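Local coordinates for protein flavodoxin (Bacillus cereus, PDB 6FSG) that binds flavin mononucleotide and probably serves as a low-potential electron donor to a number of redox enzymes, at residues 22-27 with 134-139. Residues are numbered along the deposited sequence; the frame is centred on the assembly and turned at random. Where two conformers were deposited one is given.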
loop_
_atom_site.group_PDB
_atom_site.type_symbol
_atom_site.label_atom_id
_atom_site.label_comp_id
_atom_site.label_asym_id
_atom_site.label_seq_id
_atom_site.Cartn_x
_atom_site.Cartn_y
_atom_site.Cartn_z
ATOM N N ALA A 22 -6.732 -2.116 7.273
ATOM C CA ALA A 22 -6.120 -2.075 8.598
ATOM C C ALA A 22 -7.073 -2.592 9.674
ATOM O O ALA A 22 -6.650 -3.302 10.597
ATOM C CB ALA A 22 -5.675 -0.647 8.906
ATOM N N GLY A 23 -8.364 -2.254 9.571
ATOM C CA GLY A 23 -9.325 -2.712 10.563
ATOM C C GLY A 23 -9.457 -4.222 10.585
ATOM O O GLY A 23 -9.588 -4.829 11.648
ATOM N N VAL A 24 -9.409 -4.848 9.407
ATOM C CA VAL A 24 -9.424 -6.305 9.313
ATOM C C VAL A 24 -8.166 -6.893 9.946
ATOM O O VAL A 24 -8.236 -7.824 10.753
ATOM C CB VAL A 24 -9.590 -6.740 7.844
ATOM C CG1 VAL A 24 -9.333 -8.224 7.685
ATOM C CG2 VAL A 24 -10.969 -6.335 7.343
ATOM N N ILE A 25 -6.994 -6.352 9.598
ATOM C CA ILE A 25 -5.745 -6.878 10.150
ATOM C C ILE A 25 -5.722 -6.736 11.668
ATOM O O ILE A 25 -5.212 -7.620 12.374
ATOM C CB ILE A 25 -4.536 -6.208 9.456
ATOM C CG1 ILE A 25 -4.448 -6.635 7.982
ATOM C CG2 ILE A 25 -3.231 -6.508 10.185
ATOM C CD1 ILE A 25 -3.386 -5.939 7.193
ATOM N N ARG A 26 -6.320 -5.663 12.202
ATOM C CA ARG A 26 -6.340 -5.447 13.646
ATOM C C ARG A 26 -7.178 -6.467 14.404
ATOM O O ARG A 26 -7.007 -6.592 15.620
ATOM C CB ARG A 26 -6.783 -4.027 13.990
ATOM C CG ARG A 26 -5.635 -3.050 13.785
ATOM C CD ARG A 26 -6.015 -1.610 13.928
ATOM N NE ARG A 26 -4.807 -0.784 13.885
ATOM C CZ ARG A 26 -4.778 0.486 13.506
ATOM N NH1 ARG A 26 -5.896 1.082 13.136
ATOM N NH2 ARG A 26 -3.634 1.157 13.507
ATOM N N GLU A 27 -8.048 -7.214 13.728
ATOM C CA GLU A 27 -8.744 -8.325 14.368
ATOM C C GLU A 27 -7.911 -9.602 14.423
ATOM O O GLU A 27 -8.409 -10.621 14.913
ATOM C CB GLU A 27 -10.099 -8.589 13.707
ATOM C CG GLU A 27 -11.111 -7.471 13.898
ATOM C CD GLU A 27 -11.441 -7.192 15.352
ATOM O OE1 GLU A 27 -11.236 -8.085 16.210
ATOM O OE2 GLU A 27 -11.919 -6.066 15.623
ATOM N N LYS A 134 -13.381 -7.014 -1.284
ATOM C CA LYS A 134 -12.038 -7.266 -1.798
ATOM C C LYS A 134 -10.968 -6.730 -0.850
ATOM O O LYS A 134 -9.876 -7.303 -0.760
ATOM C CB LYS A 134 -11.861 -6.635 -3.181
ATOM C CG LYS A 134 -12.714 -7.242 -4.287
ATOM C CD LYS A 134 -12.356 -6.591 -5.625
ATOM C CE LYS A 134 -13.482 -6.693 -6.627
ATOM N NZ LYS A 134 -13.828 -8.106 -6.930
ATOM N N CYS A 135 -11.251 -5.622 -0.159
ATOM C CA CYS A 135 -10.314 -5.098 0.827
ATOM C C CYS A 135 -10.178 -6.066 1.993
ATOM O O CYS A 135 -9.072 -6.277 2.508
ATOM C CB CYS A 135 -10.784 -3.734 1.333
ATOM S SG CYS A 135 -10.619 -2.380 0.141
ATOM N N LEU A 136 -11.298 -6.673 2.414
ATOM C CA LEU A 136 -11.277 -7.667 3.484
ATOM C C LEU A 136 -10.470 -8.897 3.082
ATOM O O LEU A 136 -9.693 -9.426 3.884
ATOM C CB LEU A 136 -12.715 -8.046 3.849
ATOM C CG LEU A 136 -12.961 -9.374 4.563
ATOM C CD1 LEU A 136 -12.212 -9.437 5.884
ATOM C CD2 LEU A 136 -14.458 -9.590 4.799
ATOM N N GLN A 137 -10.623 -9.358 1.840
ATOM C CA GLN A 137 -9.851 -10.508 1.374
ATOM C C GLN A 137 -8.359 -10.188 1.272
ATOM O O GLN A 137 -7.513 -11.033 1.590
ATOM C CB GLN A 137 -10.389 -10.988 0.032
ATOM C CG GLN A 137 -11.641 -11.802 0.138
ATOM C CD GLN A 137 -11.442 -13.078 0.941
ATOM O OE1 GLN A 137 -10.423 -13.760 0.819
ATOM N NE2 GLN A 137 -12.420 -13.400 1.774
ATOM N N PHE A 138 -8.017 -8.971 0.838
ATOM C CA PHE A 138 -6.618 -8.533 0.800
ATOM C C PHE A 138 -5.984 -8.598 2.188
ATOM O O PHE A 138 -4.899 -9.168 2.359
ATOM C CB PHE A 138 -6.616 -7.113 0.227
ATOM C CG PHE A 138 -5.257 -6.480 0.010
ATOM C CD1 PHE A 138 -4.598 -5.835 1.046
ATOM C CD2 PHE A 138 -4.710 -6.413 -1.255
ATOM C CE1 PHE A 138 -3.401 -5.188 0.846
ATOM C CE2 PHE A 138 -3.498 -5.770 -1.468
ATOM C CZ PHE A 138 -2.854 -5.144 -0.408
ATOM N N GLY A 139 -6.647 -8.035 3.200
ATOM C CA GLY A 139 -6.103 -8.105 4.546
ATOM C C GLY A 139 -5.988 -9.527 5.063
ATOM O O GLY A 139 -4.977 -9.897 5.665
#
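Val-24 meets Leu-136 where the end of helix 13-26 lies beside helix 129-144. The two side chains cross at about a right angle. Leu-136 was modelled in two conformers, and the contact described is that of one of them. In it the leucine sends one methyl, CD1, against both branches of the valine. CD1 lies 3.6 Å from Val-24 CG1 and 3.6 Å from Val-24 CG2, so it sits evenly across the fork. A chi1 of 159° swings the leucine CG roughly anti to the backbone N, and chi2 (59°) then turns CD1 towards Val-24. The CA-CB bond of Val-24 is directed toward the other helix. Its two methyls also reach the leucine backbone, with CG1 4.0 Å from Leu-136 O and CG2 4.1 Å from Leu-136 CA.

One turn further on, the partner is Gly-139, which meets the other helix with its backbone alone. Ile-25 CA lies 5.7 Å from Gly-139 CA. Ile-25 CG1 stands beside the glycine backbone, 4.0 Å from Gly-139 O and 4.1 Å from Gly-139 CA. The lack of a side chain at Gly-139 is consistent with the close approach here. The local axes approach to 8.6 Å and cross at -45°.

Both helices pack on the same face of the parallel sheet of the flavodoxin fold. Ile-25 also touches Ile-32 and Ile-53 of the sheet, while Phe-138 spans Ile-21, Ile-53 and Leu-118. The Val-24 and Leu-136 pair lies nearer the surface, away from the flavin site.

No hydrogen bond or salt bridge joins the two segments. Their contact is therefore one of van der Waals packing, methyl against methyl at the outer side and aliphatic carbon against glycine backbone further in. Across these segments the fit probably rests on shape rather than polar pairing.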